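Local coordinates for dTDP-4-dehydrorhamnose reductase (Sulfolobus tokodaii, PDB 2GGS), which binds NADPH on a Rossmann-type fold and probably reduces dTDP-4-dehydrorhamnose to dTDP-rhamnose, at residues N125-Y129 against A242-Y246; I154-K158 against L266-V272; V174-K178 against V237-I241. One frame throughout, in Å; residues are numbered along the deposited sequence.

Contact 1: N125-Y129 against A242-Y246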
loop_
_atom_site.group_PDB
_atom_site.type_symbol
_atom_site.label_atom_id
_atom_site.label_comp_id
_atom_site.label_asym_id
_atom_site.label_seq_id
_atom_site.Cartn_x
_atom_site.Cartn_y
_atom_site.Cartn_z
ATOM N N ASN A 125 11.342 12.473 2.292
ATOM C CA ASN A 125 11.863 13.416 1.311
ATOM C C ASN A 125 11.638 12.802 -0.071
ATOM O O ASN A 125 12.590 12.382 -0.742
ATOM C CB ASN A 125 13.358 13.712 1.548
ATOM C CG ASN A 125 13.869 14.887 0.703
ATOM O OD1 ASN A 125 13.119 15.790 0.338
ATOM N ND2 ASN A 125 15.158 14.883 0.415
ATOM N N PRO A 126 10.365 12.730 -0.512
ATOM C CA PRO A 126 10.049 11.960 -1.737
ATOM C C PRO A 126 10.663 12.561 -2.997
ATOM O O PRO A 126 10.814 13.818 -3.093
ATOM C CB PRO A 126 8.506 12.015 -1.836
ATOM C CG PRO A 126 8.012 12.774 -0.631
ATOM C CD PRO A 126 9.190 13.367 0.115
ATOM N N ILE A 127 11.001 11.692 -3.953
ATOM C CA ILE A 127 11.543 12.120 -5.246
ATOM C C ILE A 127 10.610 11.886 -6.445
ATOM O O ILE A 127 11.008 12.049 -7.609
ATOM C CB ILE A 127 12.964 11.544 -5.492
ATOM C CG1 ILE A 127 12.912 10.026 -5.747
ATOM C CG2 ILE A 127 13.868 11.920 -4.317
ATOM C CD1 ILE A 127 14.309 9.382 -6.159
ATOM N N ASN A 128 9.369 11.481 -6.176
ATOM C CA ASN A 128 8.363 11.415 -7.221
ATOM C C ASN A 128 7.038 11.914 -6.668
ATOM O O ASN A 128 6.876 11.957 -5.428
ATOM C CB ASN A 128 8.251 9.999 -7.826
ATOM C CG ASN A 128 8.012 8.920 -6.777
ATOM O OD1 ASN A 128 7.047 8.965 -6.013
ATOM N ND2 ASN A 128 8.903 7.936 -6.744
ATOM N N TYR A 129 6.109 12.291 -7.555
ATOM C CA TYR A 129 4.844 12.871 -7.095
ATOM C C TYR A 129 3.908 11.847 -6.404
ATOM O O TYR A 129 3.114 12.222 -5.541
ATOM C CB TYR A 129 4.124 13.700 -8.184
ATOM C CG TYR A 129 3.135 14.591 -7.480
ATOM C CD1 TYR A 129 3.587 15.681 -6.724
ATOM C CD2 TYR A 129 1.769 14.274 -7.452
ATOM C CE1 TYR A 129 2.685 16.474 -5.982
ATOM C CE2 TYR A 129 0.862 15.067 -6.693
ATOM C CZ TYR A 129 1.342 16.163 -5.984
ATOM O OH TYR A 129 0.477 16.918 -5.205
ATOM N N ALA A 242 8.486 8.853 -13.825
ATOM C CA ALA A 242 8.943 9.260 -12.490
ATOM C C ALA A 242 10.268 8.613 -12.083
ATOM O O ALA A 242 10.587 7.524 -12.544
ATOM C CB ALA A 242 7.855 8.950 -11.459
ATOM N N LYS A 243 11.031 9.285 -11.225
ATOM C CA LYS A 243 12.243 8.707 -10.641
ATOM C C LYS A 243 11.815 7.809 -9.491
ATOM O O LYS A 243 10.908 8.181 -8.747
ATOM C CB LYS A 243 13.160 9.796 -10.128
ATOM C CG LYS A 243 13.901 10.583 -11.221
ATOM C CD LYS A 243 14.137 12.072 -10.841
ATOM C CE LYS A 243 12.989 13.033 -11.287
ATOM N NZ LYS A 243 12.631 12.917 -12.747
ATOM N N ARG A 244 12.407 6.619 -9.386
ATOM C CA ARG A 244 12.168 5.730 -8.219
ATOM C C ARG A 244 13.301 5.894 -7.219
ATOM O O ARG A 244 14.441 6.090 -7.630
ATOM C CB ARG A 244 12.076 4.264 -8.668
ATOM C CG ARG A 244 10.674 3.763 -9.046
ATOM C CD ARG A 244 10.024 4.582 -10.156
ATOM N NE ARG A 244 8.815 3.901 -10.627
ATOM C CZ ARG A 244 8.144 4.277 -11.725
ATOM N NH1 ARG A 244 8.565 5.329 -12.429
ATOM N NH2 ARG A 244 7.057 3.620 -12.106
ATOM N N PRO A 245 13.000 5.798 -5.904
ATOM C CA PRO A 245 14.070 5.825 -4.887
ATOM C C PRO A 245 14.985 4.616 -5.042
ATOM O O PRO A 245 14.521 3.520 -5.313
ATOM C CB PRO A 245 13.304 5.790 -3.543
ATOM C CG PRO A 245 11.950 5.215 -3.888
ATOM C CD PRO A 245 11.655 5.676 -5.299
ATOM N N TYR A 246 16.291 4.836 -4.918
ATOM C CA TYR A 246 17.267 3.734 -5.065
ATOM C C TYR A 246 17.072 2.580 -4.076
ATOM O O TYR A 246 16.972 1.431 -4.488
ATOM C CB TYR A 246 18.693 4.259 -4.950
ATOM C CG TYR A 246 19.716 3.152 -5.063
ATOM C CD1 TYR A 246 19.892 2.469 -6.268
ATOM C CD2 TYR A 246 20.464 2.764 -3.964
ATOM C CE1 TYR A 246 20.820 1.427 -6.376
ATOM C CE2 TYR A 246 21.399 1.722 -4.059
ATOM C CZ TYR A 246 21.567 1.073 -5.275
ATOM O OH TYR A 246 22.499 0.056 -5.402
HETATM O O HOH W 1 10.154 11.842 -10.251
#
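Asn128 and Ala242 bring two irregular loops together, with their CA atoms 5.7 Å apart. The backbones share no direct hydrogen bond, but a water donates to Ile127 O and accepts from Lys243 N.

The direct polar link is the side-chain amide of Asn128. Its ND2 gives a nearly straight hydrogen bond to Lys243 O, 2.8 Å long with 169° at the hydrogen. The bond lies in the plane of the amide and in the plane of the carbonyl. Asn128 CB packs on Ala242 CB at 3.8 Å, and ND2 rests near Pro245 CD. The other end of the amide, OD1, accepts from Gly131 N, so Asn128 is the N-cap of helix 129-141. With CG between the backbone N and carbonyl carbon (chi1 54°), the amide can serve Lys243 and the helix at once. With both ends bonded, it is held against flipping. Replacing Asn128 by alanine is likely to leave Lys243 O without its side-chain donor and Gly131 N without its cap.

Ile127 packs its CD1 methyl on the backbone, 3.6 Å from Arg244 O and 3.8 Å from Pro245 CA.

The CB of Arg244 points away from 125-129, and its guanidinium forms a salt bridge with Asp71. Its NH1 also bonds Ala242 O. Helix 70-75 thus backs the 242-246 loop. Its Glu74 accepts from Tyr129 N, at the start of helix 129-141.

Contact 2: I154-K158 against L266-V272. With NDP (NADPH dihydro-nicotinamide-adenine-dinucleotide phosphate), chain C.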
loop_
_atom_site.group_PDB
_atom_site.type_symbol
_atom_site.label_atom_id
_atom_site.label_comp_id
_atom_site.label_asym_id
_atom_site.label_seq_id
_atom_site.Cartn_x
_atom_site.Cartn_y
_atom_site.Cartn_z
ATOM N N ILE A 154 3.516 -3.718 -2.272
ATOM C CA ILE A 154 2.389 -4.636 -2.152
ATOM C C ILE A 154 2.170 -5.378 -3.449
ATOM O O ILE A 154 2.023 -4.752 -4.510
ATOM C CB ILE A 154 1.053 -3.929 -1.791
ATOM C CG1 ILE A 154 1.179 -3.153 -0.467
ATOM C CG2 ILE A 154 -0.079 -4.961 -1.674
ATOM C CD1 ILE A 154 -0.125 -2.365 -0.114
ATOM N N PHE A 155 2.075 -6.701 -3.345
ATOM C CA PHE A 155 1.791 -7.518 -4.532
ATOM C C PHE A 155 0.716 -8.563 -4.337
ATOM O O PHE A 155 0.564 -9.162 -3.287
ATOM C CB PHE A 155 3.062 -8.136 -5.113
ATOM C CG PHE A 155 3.700 -9.194 -4.208
ATOM C CD1 PHE A 155 4.706 -8.824 -3.323
ATOM C CD2 PHE A 155 3.308 -10.527 -4.278
ATOM C CE1 PHE A 155 5.302 -9.768 -2.468
ATOM C CE2 PHE A 155 3.919 -11.505 -3.441
ATOM C CZ PHE A 155 4.912 -11.121 -2.541
ATOM N N ARG A 156 -0.103 -8.758 -5.382
ATOM C CA ARG A 156 -1.168 -9.728 -5.358
ATOM C C ARG A 156 -1.388 -10.055 -6.834
ATOM O O ARG A 156 -0.625 -10.840 -7.409
ATOM C CB ARG A 156 -2.432 -9.171 -4.695
ATOM C CG ARG A 156 -3.543 -10.192 -4.530
ATOM C CD ARG A 156 -4.804 -9.598 -3.918
ATOM N NE ARG A 156 -5.837 -10.609 -3.868
ATOM C CZ ARG A 156 -6.625 -10.909 -4.900
ATOM N NH1 ARG A 156 -6.505 -10.240 -6.042
ATOM N NH2 ARG A 156 -7.531 -11.879 -4.798
ATOM N N ASN A 157 -2.378 -9.404 -7.442
ATOM C CA ASN A 157 -2.621 -9.543 -8.883
ATOM C C ASN A 157 -1.873 -8.502 -9.732
ATOM O O ASN A 157 -1.918 -8.537 -10.981
ATOM C CB ASN A 157 -4.129 -9.392 -9.119
ATOM C CG ASN A 157 -4.668 -8.130 -8.472
ATOM O OD1 ASN A 157 -4.705 -7.999 -7.251
ATOM N ND2 ASN A 157 -5.100 -7.190 -9.292
ATOM N N LYS A 158 -1.221 -7.535 -9.094
ATOM C CA LYS A 158 -0.284 -6.692 -9.821
ATOM C C LYS A 158 0.988 -6.471 -8.974
ATOM O O LYS A 158 1.262 -7.278 -8.095
ATOM C CB LYS A 158 -0.939 -5.392 -10.304
ATOM C CG LYS A 158 -1.436 -4.528 -9.215
ATOM C CD LYS A 158 -2.085 -3.263 -9.769
ATOM C CE LYS A 158 -2.609 -2.362 -8.638
ATOM N NZ LYS A 158 -3.254 -1.097 -9.224
ATOM N N LEU A 266 9.553 -13.351 2.447
ATOM C CA LEU A 266 9.019 -13.273 1.087
ATOM C C LEU A 266 7.913 -14.316 0.868
ATOM O O LEU A 266 8.101 -15.511 1.134
ATOM C CB LEU A 266 10.095 -13.476 0.040
ATOM C CG LEU A 266 9.615 -13.303 -1.418
ATOM C CD1 LEU A 266 9.250 -11.807 -1.641
ATOM C CD2 LEU A 266 10.658 -13.770 -2.423
ATOM N N ASP A 267 6.762 -13.848 0.407
ATOM C CA ASP A 267 5.607 -14.671 0.216
ATOM C C ASP A 267 5.148 -14.752 -1.251
ATOM O O ASP A 267 4.140 -14.273 -1.582
ATOM C CB ASP A 267 4.481 -14.192 1.137
ATOM C CG ASP A 267 3.216 -14.981 1.000
ATOM O OD1 ASP A 267 3.275 -16.166 0.834
ATOM O OD2 ASP A 267 2.172 -14.383 1.046
ATOM N N LEU A 268 5.914 -15.396 -2.104
ATOM C CA LEU A 268 5.472 -15.555 -3.463
ATOM C C LEU A 268 4.164 -16.298 -3.716
ATOM O O LEU A 268 3.544 -16.094 -4.717
ATOM C CB LEU A 268 6.574 -16.080 -4.356
ATOM C CG LEU A 268 7.817 -15.217 -4.435
ATOM C CD1 LEU A 268 8.863 -15.890 -5.263
ATOM C CD2 LEU A 268 7.467 -13.878 -5.000
ATOM N N ASP A 269 3.763 -17.154 -2.811
ATOM C CA ASP A 269 2.453 -17.757 -2.900
ATOM C C ASP A 269 1.288 -16.735 -2.808
ATOM O O ASP A 269 0.173 -17.065 -3.028
ATOM C CB ASP A 269 2.266 -18.814 -1.825
ATOM C CG ASP A 269 3.056 -20.111 -2.084
ATOM O OD1 ASP A 269 3.570 -20.335 -3.149
ATOM O OD2 ASP A 269 3.087 -20.885 -1.155
ATOM N N GLY A 270 1.608 -15.506 -2.445
ATOM C CA GLY A 270 0.636 -14.428 -2.399
ATOM C C GLY A 270 0.356 -13.792 -3.739
ATOM O O GLY A 270 -0.438 -12.905 -3.846
ATOM N N MET A 271 1.076 -14.254 -4.740
ATOM C CA MET A 271 0.817 -13.830 -6.133
ATOM C C MET A 271 -0.496 -14.445 -6.609
ATOM O O MET A 271 -0.807 -15.619 -6.301
ATOM C CB MET A 271 1.944 -14.276 -7.066
ATOM C CG MET A 271 3.213 -13.480 -6.943
ATOM S SD MET A 271 4.361 -13.944 -8.223
ATOM C CE MET A 271 5.063 -15.361 -7.458
ATOM N N VAL A 272 -1.270 -13.652 -7.353
ATOM C CA VAL A 272 -2.548 -14.114 -7.884
ATOM C C VAL A 272 -2.457 -14.075 -9.393
ATOM O O VAL A 272 -2.215 -13.024 -10.007
ATOM C CB VAL A 272 -3.748 -13.336 -7.283
ATOM C CG1 VAL A 272 -5.053 -13.704 -7.989
ATOM C CG2 VAL A 272 -3.853 -13.656 -5.789
HETATM P PA NDP C . -4.544 -0.746 -5.687
HETATM O O1A NDP C . -4.071 0.051 -6.831
HETATM O O2A NDP C . -4.670 -2.196 -5.972
HETATM O O5B NDP C . -5.934 -0.230 -5.142
HETATM C C5B NDP C . -6.248 1.151 -5.156
HETATM C C4B NDP C . -7.613 1.257 -4.527
HETATM O O4B NDP C . -7.909 2.649 -4.384
HETATM C C3B NDP C . -8.707 0.583 -5.339
HETATM O O3B NDP C . -9.574 -0.077 -4.457
HETATM C C2B NDP C . -9.409 1.794 -5.968
HETATM O O2B NDP C . -10.750 1.470 -6.176
HETATM C C1B NDP C . -9.242 2.807 -4.844
HETATM N N9A NDP C . -9.427 4.177 -5.333
HETATM C C8A NDP C . -8.596 4.878 -6.154
HETATM N N7A NDP C . -9.153 6.102 -6.382
HETATM C C5A NDP C . -10.316 6.154 -5.711
HETATM C C6A NDP C . -11.300 7.144 -5.597
HETATM N N6A NDP C . -11.211 8.289 -6.331
HETATM N N1A NDP C . -12.396 6.844 -4.835
HETATM C C2A NDP C . -12.566 5.637 -4.167
HETATM N N3A NDP C . -11.603 4.666 -4.299
HETATM C C4A NDP C . -10.517 4.934 -5.060
HETATM O O3 NDP C . -3.502 -0.355 -4.507
HETATM P PN NDP C . -2.880 -1.348 -3.386
HETATM O O1N NDP C . -3.847 -2.237 -2.783
HETATM O O2N NDP C . -1.670 -1.870 -4.062
HETATM O O5D NDP C . -2.367 -0.252 -2.339
HETATM C C5D NDP C . -3.021 -0.095 -1.085
HETATM C C4D NDP C . -2.417 1.048 -0.279
HETATM O O4D NDP C . -1.057 0.758 -0.054
HETATM C C3D NDP C . -2.457 2.406 -0.974
HETATM O O3D NDP C . -2.596 3.327 0.074
HETATM C C2D NDP C . -1.090 2.537 -1.600
HETATM O O2D NDP C . -0.759 3.902 -1.794
HETATM C C1D NDP C . -0.244 1.845 -0.503
HETATM N N1N NDP C . 1.022 1.352 -1.056
HETATM C C2N NDP C . 0.971 0.613 -2.208
HETATM C C3N NDP C . 2.087 -0.052 -2.695
HETATM C C7N NDP C . 1.964 -0.846 -3.955
HETATM O O7N NDP C . 3.137 -1.322 -4.574
HETATM N N7N NDP C . 0.762 -1.078 -4.478
HETATM C C4N NDP C . 3.416 0.034 -1.967
HETATM C C5N NDP C . 3.387 0.898 -0.729
HETATM C C6N NDP C . 2.187 1.501 -0.331
HETATM P P2B NDP C . -11.342 1.094 -7.680
HETATM O O1X NDP C . -12.607 0.413 -7.343
HETATM O O2X NDP C . -10.354 0.232 -8.390
HETATM O O3X NDP C . -11.552 2.390 -8.505
HETATM O O HOH W 2 -2.794 -11.195 -12.086
#
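Phe155 turns its ring to the C-terminal loop 266-272, just after Ile154, which packs on the cofactor. Ile154 CD1 lies 3.3 Å from O4D of the nicotinamide ribose, and its CB and CG1 pack beside the nicotinamide.

Asp267 O lies at the edge of the Phe155 ring, near its plane, 3.3 Å from Phe155 CE2. The same carbonyl accepts from Gly270 N in the 3-10 turn 268-270. Met271 CG packs obliquely on the ring, 4.0 Å from Phe155 CD2. Leu266 and Leu268 touch it more loosely.

Arg156 makes the backbone link. Its O accepts from Val272 N at 2.9 Å, with the donor well above the carbonyl plane. Arg156 CA also gives a CH...O contact to Gly270 O. The side chain is extended, with CG anti to N (chi1 -175°), and runs alongside Val272. Val272 CG2 sits 4.0 Å above the centre of the guanidinium. NH1 bonds Asn157 OD1, but the main partner of the group is Glu15, which forms a salt bridge with NE.

Asn157 O and Val272 O are bridged by a water. Lys158 points its straight chain back to the cofactor, and NZ bonds phosphate oxygen O1A at 2.8 Å.

The C-terminal loop thus packs on the loop between strand 147-151 of the parallel Rossmann sheet and helix 160-169, which carries Ile154 and Lys158 of the NADPH pocket. Helix 11-20 packs against Arg156 and Asn157. Helix 214-224 touches Leu266 and Leu268, while Asp267 OD2 accepts from Ser185 OG and forms a salt bridge with Arg187 of helix 186-199.

Contact 3: V174-K178 against V237-I241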
loop_
_atom_site.group_PDB
_atom_site.type_symbol
_atom_site.label_atom_id
_atom_site.label_comp_id
_atom_site.label_asym_id
_atom_site.label_seq_id
_atom_site.Cartn_x
_atom_site.Cartn_y
_atom_site.Cartn_z
ATOM N N VAL A 174 12.530 -9.051 -18.911
ATOM C CA VAL A 174 12.216 -8.209 -17.768
ATOM C C VAL A 174 13.360 -7.245 -17.526
ATOM O O VAL A 174 14.518 -7.652 -17.396
ATOM C CB VAL A 174 12.000 -9.056 -16.465
ATOM C CG1 VAL A 174 12.035 -8.156 -15.238
ATOM C CG2 VAL A 174 10.687 -9.775 -16.513
ATOM N N PHE A 175 13.043 -5.954 -17.489
ATOM C CA PHE A 175 14.015 -4.938 -17.117
ATOM C C PHE A 175 13.880 -4.570 -15.641
ATOM O O PHE A 175 12.900 -3.962 -15.223
ATOM C CB PHE A 175 13.871 -3.729 -18.053
ATOM C CG PHE A 175 14.156 -4.075 -19.480
ATOM C CD1 PHE A 175 15.475 -4.150 -19.926
ATOM C CD2 PHE A 175 13.134 -4.426 -20.341
ATOM C CE1 PHE A 175 15.756 -4.511 -21.233
ATOM C CE2 PHE A 175 13.403 -4.794 -21.656
ATOM C CZ PHE A 175 14.718 -4.844 -22.097
ATOM N N ALA A 176 14.845 -4.999 -14.841
ATOM C CA ALA A 176 14.730 -4.861 -13.403
ATOM C C ALA A 176 15.518 -3.669 -12.937
ATOM O O ALA A 176 16.737 -3.597 -13.079
ATOM C CB ALA A 176 15.172 -6.160 -12.657
ATOM N N PHE A 177 14.792 -2.707 -12.368
ATOM C CA PHE A 177 15.404 -1.544 -11.775
ATOM C C PHE A 177 16.507 -1.929 -10.789
ATOM O O PHE A 177 16.294 -2.759 -9.903
ATOM C CB PHE A 177 14.323 -0.706 -11.070
ATOM C CG PHE A 177 14.844 0.523 -10.372
ATOM C CD1 PHE A 177 15.513 1.527 -11.087
ATOM C CD2 PHE A 177 14.624 0.711 -9.000
ATOM C CE1 PHE A 177 15.986 2.685 -10.449
ATOM C CE2 PHE A 177 15.098 1.868 -8.337
ATOM C CZ PHE A 177 15.769 2.872 -9.076
ATOM N N LYS A 178 17.676 -1.316 -10.952
ATOM C CA LYS A 178 18.748 -1.429 -9.962
ATOM C C LYS A 178 18.399 -0.632 -8.714
ATOM O O LYS A 178 18.617 0.582 -8.665
ATOM C CB LYS A 178 20.095 -0.961 -10.534
ATOM C CG LYS A 178 21.311 -1.204 -9.610
ATOM C CD LYS A 178 22.600 -0.712 -10.292
ATOM C CE LYS A 178 23.764 -0.553 -9.357
ATOM N NZ LYS A 178 24.805 0.258 -10.067
ATOM N N VAL A 237 14.856 2.282 -15.841
ATOM C CA VAL A 237 13.935 1.544 -16.679
ATOM C C VAL A 237 13.471 2.493 -17.789
ATOM O O VAL A 237 13.137 3.653 -17.529
ATOM C CB VAL A 237 12.737 1.005 -15.852
ATOM C CG1 VAL A 237 11.736 0.271 -16.726
ATOM C CG2 VAL A 237 13.238 0.097 -14.710
ATOM N N ARG A 238 13.476 2.005 -19.024
ATOM C CA ARG A 238 13.019 2.809 -20.152
ATOM C C ARG A 238 11.491 2.831 -20.169
ATOM O O ARG A 238 10.824 1.802 -19.960
ATOM C CB ARG A 238 13.603 2.278 -21.475
ATOM C CG ARG A 238 12.991 0.953 -21.950
ATOM C CD ARG A 238 14.019 -0.004 -22.581
ATOM N NE ARG A 238 13.375 -1.163 -23.205
ATOM C CZ ARG A 238 14.011 -2.090 -23.913
ATOM N NH1 ARG A 238 15.326 -2.014 -24.086
ATOM N NH2 ARG A 238 13.331 -3.105 -24.443
ATOM N N GLY A 239 10.938 4.014 -20.390
ATOM C CA GLY A 239 9.500 4.183 -20.346
ATOM C C GLY A 239 9.035 4.871 -19.076
ATOM O O GLY A 239 8.003 5.541 -19.090
ATOM N N TRP A 240 9.786 4.701 -17.985
ATOM C CA TRP A 240 9.456 5.354 -16.709
ATOM C C TRP A 240 9.480 6.877 -16.839
ATOM O O TRP A 240 10.420 7.450 -17.413
ATOM C CB TRP A 240 10.409 4.896 -15.590
ATOM C CG TRP A 240 9.985 3.596 -14.934
ATOM C CD1 TRP A 240 8.942 2.810 -15.301
ATOM C CD2 TRP A 240 10.621 2.928 -13.831
ATOM N NE1 TRP A 240 8.863 1.701 -14.488
ATOM C CE2 TRP A 240 9.884 1.754 -13.576
ATOM C CE3 TRP A 240 11.739 3.214 -13.030
ATOM C CZ2 TRP A 240 10.214 0.860 -12.537
ATOM C CZ3 TRP A 240 12.071 2.316 -11.989
ATOM C CH2 TRP A 240 11.310 1.160 -11.761
ATOM N N ILE A 241 8.421 7.524 -16.352
ATOM C CA ILE A 241 8.380 8.985 -16.264
ATOM C C ILE A 241 8.962 9.440 -14.915
ATOM O O ILE A 241 9.837 10.300 -14.866
ATOM C CB ILE A 241 6.945 9.563 -16.496
ATOM C CG1 ILE A 241 6.476 9.323 -17.938
ATOM C CG2 ILE A 241 6.903 11.059 -16.208
ATOM C CD1 ILE A 241 5.402 8.277 -18.083
#
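Phe175 and Phe177 point from strand 174-177 toward the loop 237-241. Phe175 meets Arg238, and Phe177 meets Trp240 and Val237. No hydrogen bond crosses the contact.

The guanidinium of Arg238 lies against Phe175. Its NH2 comes within 3.2 Å of Phe175 CZ. Phe175 CZ stands 3.1 Å above the guanidinium plane, offset toward its rim. The two planes are tilted by 41°, so the groups do not lie flat on each other. Arg238 NE is over one face of the ring, also toward its rim. A bend at chi2 carries the arginine chain back to the strand.

Phe177 meets the indole of Trp240. The two side chains cross at about a right angle, and Trp240 CZ3 lies over a face of the phenylalanine ring. Trp240 CH2 is 3.6 Å from Phe177 CB. The ring centroids are 5.3 Å apart and the planes make 52°, an oblique pairing. Phe177 CG is anti to the backbone N (chi1 178°), which directs its ring past the indole. Val237 CG2 also packs on Phe177, 3.9 Å from its CB.

Val237 to Trp240 form a type II beta turn, with Gly239 at its third position, where the positive phi suits glycine. The turn folds Trp240 back over Val237, whose CB sits 3.5 Å above the centre of the indole ring.

Farther out, strand 174-177 pairs in parallel with strand 231-234 in a small two-stranded sheet apart from the Rossmann sheet. Val174 and Ala176 turn their side chains to helix 160-169. On the loop side, Arg244 makes a cation-pi contact with Trp240. Asp71 of helix 70-75 touches Trp240 and accepts from Ile241 N.

How the contacts relate
Contacts 1 and 3 are neighbours, with centres 14 Å apart, and their second segments are continuous in the chain from Val237 to Tyr246. They also touch directly. Tyr246 CE1 lies 3.3 Å from Lys178 O, and Pro245 O lies 3.5 Å from Phe177 CE2. Asp71 of helix 70-75 joins them, reaching residues of both. Contact 2 stands apart, its nearest atoms about 12 Å from contact 1 and about 11 Å from contact 3. It alone of the three holds NADPH-binding residues. The cofactor is about 10 Å from the side chain of Arg244 and about 11 Å from that of Trp240. Along the chain, contact 3 is nested inside the chain loops closed by contacts 1 and 2, which cross each other.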